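PBP domain-containing protein (Vibrio parahaemolyticus, PDB 3MUQ) is of unknown function but has the fold of the periplasmic binding protein superfamily, consistent with capture of a small ligand outside the cytoplasm. Local coordinates at residues M154-G166 and S170-L184. Numbering follows the deposited sequence.
Sequences MGPTLNMASEMQG and SDRGTWLAYQNKLDL
Gly155 and Thr174 bring helices 154-163 and 172-178 together near their N-terminal ends, the axes 9.9 Å apart at closest and crossing at -59°; beyond the second helix the chain returns over the first, pairing Ser162 with Asp183. Tyr178 lays one face of its ring over the bare backbone of Gly155, a CH-pi contact with CA 3.9 Å from the ring centroid. Gly155, having no side chain, lets the ring come down on its CA. Asn159 meets the same ring at its edge through OD1, near the ring plane. Leu158 is the main apolar wedge: CD1 reaches Thr174 CG2 at 3.8 Å, while its CB rests on Leu182 CD1. In Met154, a selenomethionine, chi1 turns CG away from the backbone N and beside Asp171 OD1 and Thr174 OG1; bends at chi2 and chi3 then bring CE onto Ser170 CB (3.7 Å). Asp171 N-caps the second helix, taking the Thr174 hydroxyl on the syn lone pair of OD1, but the Thr174 amide on OD2 from above the carboxylate plane.

At the other end two hydrogen bonds cross between the segments. Ser162 OG, anti to its own backbone N (chi1 -176°), accepts an almost straight bond from Asp183 N (2.8 Å, 169°), at the centre of an inverse gamma turn. Gln165, in the Schellman motif ending the first helix, bends back so that NE2 bridges Ser162 O (2.9 Å) and Asp183 O (3.1 Å); a water links its OE1 to the latter. Leu184 sets CD1 near Ala161 CB and Ser162 N, and CD2 near Ala161 O and Gly166 O.

This is plain packing of successive helices joined by strand 168-171 within the PBP superfamily domain: Leu158, Trp175 and Leu184 converge on Val89 of strand 78-90, while Thr157 and Ala161 pack on Ile119 of strand 118-120.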
HETATM    1  N   MSE A 154       4.995 -19.323   1.310  1.00 20.14           N
HETATM    2  CA  MSE A 154       4.809 -19.021   2.727  1.00 20.29           C
HETATM    3  C   MSE A 154       3.821 -19.994   3.399  1.00 17.88           C
HETATM    4  O   MSE A 154       4.092 -20.526   4.477  1.00 14.79           O
HETATM    5  CB  MSE A 154       4.331 -17.569   2.894  1.00 13.79           C
HETATM    6  CG  MSE A 154       4.419 -17.038   4.317  1.00 15.47           C
HETATM    7 SE   MSE A 154       6.275 -16.936   4.888  0.82 28.08          SE
HETATM    8  CE  MSE A 154       6.334 -18.435   6.142  1.00 17.48           C
ATOM      9  N   GLY A 155       2.669 -20.204   2.767  1.00 16.33           N
ATOM     10  CA  GLY A 155       1.655 -21.099   3.312  1.00 16.21           C
ATOM     11  C   GLY A 155       2.161 -22.523   3.540  1.00 16.36           C
ATOM     12  O   GLY A 155       2.067 -23.051   4.640  1.00 18.07           O
ATOM     13  N   PRO A 156       2.689 -23.161   2.486  1.00 18.41           N
ATOM     14  CA  PRO A 156       3.241 -24.519   2.622  1.00 12.64           C
ATOM     15  C   PRO A 156       4.376 -24.567   3.651  1.00 17.33           C
ATOM     16  O   PRO A 156       4.501 -25.551   4.371  1.00 18.14           O
ATOM     17  CB  PRO A 156       3.772 -24.824   1.215  1.00  9.84           C
ATOM     18  CG  PRO A 156       2.826 -23.997   0.307  1.00 17.53           C
ATOM     19  CD  PRO A 156       2.643 -22.711   1.081  1.00 18.02           C
ATOM     20  N   THR A 157       5.187 -23.517   3.708  1.00 14.89           N
ATOM     21  CA  THR A 157       6.228 -23.396   4.729  1.00 11.43           C
ATOM     22  C   THR A 157       5.611 -23.422   6.130  1.00 14.62           C
ATOM     23  O   THR A 157       6.062 -24.177   6.983  1.00 19.62           O
ATOM     24  CB  THR A 157       7.094 -22.134   4.505  1.00 16.21           C
ATOM     25  OG1 THR A 157       7.786 -22.274   3.262  1.00 15.76           O
ATOM     26  CG2 THR A 157       8.125 -21.957   5.625  1.00  9.28           C
ATOM     27  N   LEU A 158       4.562 -22.629   6.357  1.00 14.58           N
ATOM     28  CA  LEU A 158       3.827 -22.717   7.629  1.00 12.32           C
ATOM     29  C   LEU A 158       3.289 -24.135   7.922  1.00 15.23           C
ATOM     30  O   LEU A 158       3.434 -24.648   9.044  1.00 13.45           O
ATOM     31  CB  LEU A 158       2.690 -21.680   7.686  1.00 11.65           C
ATOM     32  CG  LEU A 158       3.160 -20.222   7.850  1.00 15.22           C
ATOM     33  CD1 LEU A 158       2.011 -19.229   7.604  1.00 16.71           C
ATOM     34  CD2 LEU A 158       3.808 -19.979   9.217  1.00 15.33           C
ATOM     35  N   ASN A 159       2.650 -24.760   6.927  1.00 12.43           N
ATOM     36  CA  ASN A 159       2.118 -26.113   7.085  1.00 13.70           C
ATOM     37  C   ASN A 159       3.227 -27.069   7.485  1.00 18.49           C
ATOM     38  O   ASN A 159       3.042 -27.938   8.336  1.00 19.05           O
ATOM     39  CB  ASN A 159       1.446 -26.614   5.787  1.00 15.95           C
ATOM     40  CG  ASN A 159       0.199 -25.813   5.428  1.00 19.99           C
ATOM     41  OD1 ASN A 159      -0.484 -25.291   6.307  1.00 20.15           O
ATOM     42  ND2 ASN A 159      -0.101 -25.715   4.127  1.00 20.97           N
HETATM   43  N   MSE A 160       4.393 -26.893   6.875  1.00 14.52           N
HETATM   44  CA  MSE A 160       5.539 -27.732   7.206  1.00 19.30           C
HETATM   45  C   MSE A 160       5.985 -27.487   8.653  1.00 17.05           C
HETATM   46  O   MSE A 160       6.247 -28.426   9.402  1.00 18.75           O
HETATM   47  CB  MSE A 160       6.694 -27.487   6.218  1.00 18.73           C
HETATM   48  CG  MSE A 160       7.818 -28.518   6.308  1.00 26.65           C
HETATM   49 SE   MSE A 160       7.198 -30.348   5.864  0.63 36.98          SE
HETATM   50  CE  MSE A 160       6.490 -29.933   4.128  1.00 15.52           C
ATOM     51  N   ALA A 161       6.064 -26.222   9.050  1.00 14.56           N
ATOM     52  CA  ALA A 161       6.484 -25.894  10.407  1.00 13.41           C
ATOM     53  C   ALA A 161       5.516 -26.488  11.447  1.00 16.48           C
ATOM     54  O   ALA A 161       5.937 -26.937  12.517  1.00 16.26           O
ATOM     55  CB  ALA A 161       6.631 -24.373  10.578  1.00 13.35           C
ATOM     56  N   SER A 162       4.224 -26.492  11.131  1.00 13.01           N
ATOM     57  CA  SER A 162       3.222 -27.065  12.028  1.00 15.16           C
ATOM     58  C   SER A 162       3.364 -28.586  12.078  1.00 15.68           C
ATOM     59  O   SER A 162       3.303 -29.195  13.152  1.00 16.96           O
ATOM     60  CB  SER A 162       1.801 -26.659  11.588  1.00 17.49           C
ATOM     61  OG  SER A 162       0.812 -27.125  12.501  1.00 16.20           O
ATOM     62  N   GLU A 163       3.551 -29.208  10.916  1.00 16.34           N
ATOM     63  CA  GLU A 163       3.705 -30.660  10.866  1.00 21.17           C
ATOM     64  C   GLU A 163       4.917 -31.125  11.682  1.00 21.75           C
ATOM     65  O   GLU A 163       4.850 -32.094  12.458  1.00 20.71           O
ATOM     66  CB  GLU A 163       3.855 -31.124   9.423  1.00 19.27           C
ATOM     67  CG  GLU A 163       4.229 -32.588   9.279  1.00 22.79           C
ATOM     68  CD  GLU A 163       3.194 -33.521   9.886  1.00 28.43           C
ATOM     69  OE1 GLU A 163       1.985 -33.236   9.762  1.00 25.84           O
ATOM     70  OE2 GLU A 163       3.594 -34.546  10.482  1.00 30.22           O
HETATM   71  N   MSE A 164       6.032 -30.422  11.518  1.00 16.43           N
HETATM   72  CA  MSE A 164       7.269 -30.834  12.170  1.00 18.45           C
HETATM   73  C   MSE A 164       7.478 -30.167  13.523  1.00 19.77           C
HETATM   74  O   MSE A 164       8.498 -30.385  14.175  1.00 19.44           O
HETATM   75  CB  MSE A 164       8.455 -30.587  11.244  1.00 15.50           C
HETATM   76  CG  MSE A 164       8.391 -31.441  10.011  1.00 24.49           C
HETATM   77 SE   MSE A 164       9.971 -31.203   8.931  0.52 36.08          SE
HETATM   78  CE  MSE A 164      11.272 -31.896  10.220  1.00 71.01           C
ATOM     79  N   GLN A 165       6.498 -29.374  13.952  1.00 21.39           N
ATOM     80  CA  GLN A 165       6.643 -28.577  15.177  1.00 22.25           C
ATOM     81  C   GLN A 165       7.963 -27.813  15.186  1.00 23.95           C
ATOM     82  O   GLN A 165       8.797 -27.982  16.076  1.00 19.94           O
ATOM     83  CB  GLN A 165       6.525 -29.466  16.419  1.00 17.92           C
ATOM     84  CG  GLN A 165       5.089 -29.947  16.656  1.00 15.39           C
ATOM     85  CD  GLN A 165       4.150 -28.782  16.940  1.00 21.19           C
ATOM     86  OE1 GLN A 165       4.164 -28.219  18.039  1.00 20.41           O
ATOM     87  NE2 GLN A 165       3.340 -28.404  15.943  1.00 21.07           N
ATOM     88  N   GLY A 166       8.155 -26.968  14.186  1.00 21.41           N
ATOM     89  CA  GLY A 166       9.358 -26.158  14.128  1.00 21.44           C
ATOM     90  C   GLY A 166       9.081 -24.668  14.073  1.00 21.15           C
ATOM     91  O   GLY A 166       7.926 -24.231  14.054  1.00 16.27           O
ATOM     92  N   SER A 170       7.514 -15.657   9.307  1.00 16.76           N
ATOM     93  CA  SER A 170       6.406 -15.447   8.376  1.00 14.09           C
ATOM     94  C   SER A 170       6.020 -13.988   8.294  1.00 19.30           C
ATOM     95  O   SER A 170       6.186 -13.253   9.267  1.00 16.14           O
ATOM     96  CB  SER A 170       5.183 -16.213   8.863  1.00 16.90           C
ATOM     97  OG  SER A 170       4.094 -16.065   7.973  1.00 15.64           O
ATOM     98  N   ASP A 171       5.477 -13.555   7.157  1.00 12.15           N
ATOM     99  CA  ASP A 171       4.832 -12.253   7.147  1.00 14.98           C
ATOM    100  C   ASP A 171       3.583 -12.424   7.998  1.00 17.85           C
ATOM    101  O   ASP A 171       3.002 -13.510   8.028  1.00 20.90           O
ATOM    102  CB  ASP A 171       4.441 -11.841   5.738  1.00 13.64           C
ATOM    103  CG  ASP A 171       3.388 -12.750   5.156  1.00 25.34           C
ATOM    104  OD1 ASP A 171       3.758 -13.802   4.578  1.00 22.08           O
ATOM    105  OD2 ASP A 171       2.192 -12.416   5.289  1.00 20.55           O
ATOM    106  N   ARG A 172       3.163 -11.378   8.702  1.00 13.60           N
ATOM    107  CA  ARG A 172       1.993 -11.516   9.566  1.00 14.28           C
ATOM    108  C   ARG A 172       0.716 -11.910   8.807  1.00 14.55           C
ATOM    109  O   ARG A 172      -0.137 -12.632   9.329  1.00 19.12           O
ATOM    110  CB  ARG A 172       1.737 -10.237  10.373  1.00 11.96           C
ATOM    111  CG  ARG A 172       0.776 -10.468  11.563  1.00 16.43           C
ATOM    112  CD  ARG A 172       0.477  -9.178  12.354  1.00 15.05           C
ATOM    113  NE  ARG A 172       1.693  -8.461  12.742  1.00 19.11           N
ATOM    114  CZ  ARG A 172       2.272  -8.577  13.934  1.00 18.19           C
ATOM    115  NH1 ARG A 172       1.740  -9.379  14.846  1.00 20.07           N
ATOM    116  NH2 ARG A 172       3.389  -7.908  14.207  1.00 19.52           N
ATOM    117  N   GLY A 173       0.568 -11.409   7.588  1.00 16.83           N
ATOM    118  CA  GLY A 173      -0.618 -11.718   6.800  1.00 14.25           C
ATOM    119  C   GLY A 173      -0.859 -13.208   6.578  1.00 19.03           C
ATOM    120  O   GLY A 173      -1.982 -13.712   6.738  1.00 15.49           O
ATOM    121  N   THR A 174       0.183 -13.922   6.172  1.00 13.11           N
ATOM    122  CA  THR A 174      -0.001 -15.325   5.859  1.00 19.50           C
ATOM    123  C   THR A 174      -0.286 -16.055   7.164  1.00 17.82           C
ATOM    124  O   THR A 174      -1.152 -16.934   7.227  1.00 17.47           O
ATOM    125  CB  THR A 174       1.213 -15.925   5.118  1.00 14.33           C
ATOM    126  OG1 THR A 174       1.566 -15.057   4.036  1.00 20.67           O
ATOM    127  CG2 THR A 174       0.859 -17.314   4.548  1.00 14.21           C
ATOM    128  N   TRP A 175       0.410 -15.642   8.215  1.00 15.72           N
ATOM    129  CA  TRP A 175       0.197 -16.209   9.550  1.00 15.79           C
ATOM    130  C   TRP A 175      -1.265 -16.118   9.981  1.00 17.80           C
ATOM    131  O   TRP A 175      -1.830 -17.091  10.457  1.00 22.82           O
ATOM    132  CB  TRP A 175       1.060 -15.492  10.593  1.00 15.53           C
ATOM    133  CG  TRP A 175       0.551 -15.735  11.986  1.00 13.17           C
ATOM    134  CD1 TRP A 175      -0.007 -14.821  12.835  1.00 21.39           C
ATOM    135  CD2 TRP A 175       0.502 -16.990  12.659  1.00 17.51           C
ATOM    136  NE1 TRP A 175      -0.378 -15.435  14.012  1.00 19.26           N
ATOM    137  CE2 TRP A 175      -0.077 -16.767  13.926  1.00 19.89           C
ATOM    138  CE3 TRP A 175       0.909 -18.286  12.320  1.00 21.81           C
ATOM    139  CZ2 TRP A 175      -0.264 -17.793  14.854  1.00 20.78           C
ATOM    140  CZ3 TRP A 175       0.724 -19.301  13.242  1.00 28.55           C
ATOM    141  CH2 TRP A 175       0.148 -19.045  14.498  1.00 25.68           C
ATOM    142  N   LEU A 176      -1.871 -14.945   9.814  1.00 17.48           N
ATOM    143  CA  LEU A 176      -3.253 -14.733  10.264  1.00 21.93           C
ATOM    144  C   LEU A 176      -4.248 -15.572   9.474  1.00 20.53           C
ATOM    145  O   LEU A 176      -5.214 -16.100  10.038  1.00 18.76           O
ATOM    146  CB  LEU A 176      -3.650 -13.248  10.182  1.00 20.43           C
ATOM    147  CG  LEU A 176      -2.872 -12.286  11.079  1.00 21.37           C
ATOM    148  CD1 LEU A 176      -3.156 -10.816  10.712  1.00 17.59           C
ATOM    149  CD2 LEU A 176      -3.204 -12.555  12.540  1.00 21.74           C
ATOM    150  N   ALA A 177      -4.021 -15.681   8.167  1.00 15.83           N
ATOM    151  CA  ALA A 177      -4.906 -16.484   7.317  1.00 23.90           C
ATOM    152  C   ALA A 177      -4.818 -17.970   7.627  1.00 24.73           C
ATOM    153  O   ALA A 177      -5.792 -18.692   7.440  1.00 21.91           O
ATOM    154  CB  ALA A 177      -4.616 -16.244   5.833  1.00 19.67           C
ATOM    155  N   TYR A 178      -3.653 -18.424   8.087  1.00 23.38           N
ATOM    156  CA  TYR A 178      -3.416 -19.854   8.308  1.00 22.01           C
ATOM    157  C   TYR A 178      -3.533 -20.322   9.774  1.00 20.45           C
ATOM    158  O   TYR A 178      -3.616 -21.518  10.041  1.00 24.42           O
ATOM    159  CB  TYR A 178      -2.028 -20.245   7.768  1.00 19.33           C
ATOM    160  CG  TYR A 178      -1.970 -20.521   6.277  1.00 24.53           C
ATOM    161  CD1 TYR A 178      -2.144 -19.497   5.350  1.00 24.52           C
ATOM    162  CD2 TYR A 178      -1.723 -21.804   5.793  1.00 29.32           C
ATOM    163  CE1 TYR A 178      -2.084 -19.740   3.981  1.00 15.15           C
ATOM    164  CE2 TYR A 178      -1.665 -22.060   4.419  1.00 24.93           C
ATOM    165  CZ  TYR A 178      -1.846 -21.020   3.526  1.00 22.78           C
ATOM    166  OH  TYR A 178      -1.786 -21.246   2.170  1.00 30.65           O
ATOM    167  N   GLN A 179      -3.533 -19.395  10.725  1.00 23.29           N
ATOM    168  CA  GLN A 179      -3.375 -19.779  12.132  1.00 18.28           C
ATOM    169  C   GLN A 179      -4.430 -20.792  12.580  1.00 20.83           C
ATOM    170  O   GLN A 179      -4.154 -21.657  13.411  1.00 25.56           O
ATOM    171  CB  GLN A 179      -3.391 -18.547  13.038  1.00 19.14           C
ATOM    172  CG  GLN A 179      -4.696 -17.763  12.953  1.00 24.99           C
ATOM    173  CD  GLN A 179      -4.672 -16.511  13.788  1.00 26.37           C
ATOM    174  OE1 GLN A 179      -4.084 -16.483  14.868  1.00 25.98           O
ATOM    175  NE2 GLN A 179      -5.316 -15.459  13.292  1.00 21.74           N
ATOM    176  N   ASN A 180      -5.623 -20.707  12.007  1.00 19.35           N
ATOM    177  CA  ASN A 180      -6.715 -21.596  12.401  1.00 29.79           C
ATOM    178  C   ASN A 180      -6.394 -23.079  12.181  1.00 27.97           C
ATOM    179  O   ASN A 180      -6.995 -23.951  12.809  1.00 24.51           O
ATOM    180  CB  ASN A 180      -8.012 -21.216  11.671  1.00 39.49           C
ATOM    181  CG  ASN A 180      -8.012 -21.649  10.195  1.00 57.38           C
ATOM    182  OD1 ASN A 180      -7.411 -20.994   9.333  1.00 58.73           O
ATOM    183  ND2 ASN A 180      -8.702 -22.754   9.904  1.00 62.06           N
ATOM    184  N   LYS A 181      -5.444 -23.366  11.296  1.00 23.73           N
ATOM    185  CA  LYS A 181      -5.066 -24.750  11.024  1.00 23.55           C
ATOM    186  C   LYS A 181      -3.600 -25.054  11.366  1.00 27.55           C
ATOM    187  O   LYS A 181      -3.065 -26.091  10.979  1.00 27.35           O
ATOM    188  CB  LYS A 181      -5.369 -25.119   9.565  1.00 26.79           C
ATOM    189  CG  LYS A 181      -4.504 -24.435   8.521  1.00 35.82           C
ATOM    190  CD  LYS A 181      -5.056 -24.710   7.116  1.00 45.79           C
ATOM    191  CE  LYS A 181      -4.156 -24.163   6.014  1.00 52.12           C
ATOM    192  NZ  LYS A 181      -4.861 -24.056   4.696  1.00 57.44           N
ATOM    193  N   LEU A 182      -2.947 -24.155  12.093  1.00 23.08           N
ATOM    194  CA  LEU A 182      -1.560 -24.386  12.493  1.00 23.91           C
ATOM    195  C   LEU A 182      -1.457 -24.664  13.993  1.00 24.95           C
ATOM    196  O   LEU A 182      -2.082 -23.987  14.799  1.00 25.50           O
ATOM    197  CB  LEU A 182      -0.687 -23.181  12.120  1.00 21.85           C
ATOM    198  CG  LEU A 182      -0.629 -22.879  10.615  1.00 20.93           C
ATOM    199  CD1 LEU A 182       0.007 -21.513  10.318  1.00 20.50           C
ATOM    200  CD2 LEU A 182       0.094 -24.008   9.884  1.00 17.54           C
ATOM    201  N   ASP A 183      -0.657 -25.654  14.364  1.00 21.78           N
ATOM    202  CA  ASP A 183      -0.379 -25.907  15.773  1.00 23.88           C
ATOM    203  C   ASP A 183       0.857 -25.121  16.163  1.00 20.09           C
ATOM    204  O   ASP A 183       1.860 -25.701  16.566  1.00 21.21           O
ATOM    205  CB  ASP A 183      -0.120 -27.398  16.025  1.00 32.52           C
ATOM    206  CG  ASP A 183      -1.379 -28.240  15.941  1.00 51.83           C
ATOM    207  OD1 ASP A 183      -2.494 -27.676  15.867  1.00 55.44           O
ATOM    208  OD2 ASP A 183      -1.248 -29.482  15.954  1.00 65.77           O
ATOM    209  N   LEU A 184       0.783 -23.802  16.010  1.00 16.60           N
ATOM    210  CA  LEU A 184       1.901 -22.915  16.262  1.00 16.73           C
ATOM    211  C   LEU A 184       1.332 -21.643  16.880  1.00 15.76           C
ATOM    212  O   LEU A 184       0.121 -21.428  16.846  1.00 23.71           O
ATOM    213  CB  LEU A 184       2.579 -22.542  14.935  1.00 15.12           C
ATOM    214  CG  LEU A 184       3.056 -23.661  13.997  1.00 15.69           C
ATOM    215  CD1 LEU A 184       3.369 -23.087  12.608  1.00 15.54           C
ATOM    216  CD2 LEU A 184       4.256 -24.381  14.582  1.00 17.44           C
TER
HETATM  217  O   HOH W   1       2.446 -26.466  19.492  1.00 26.15           O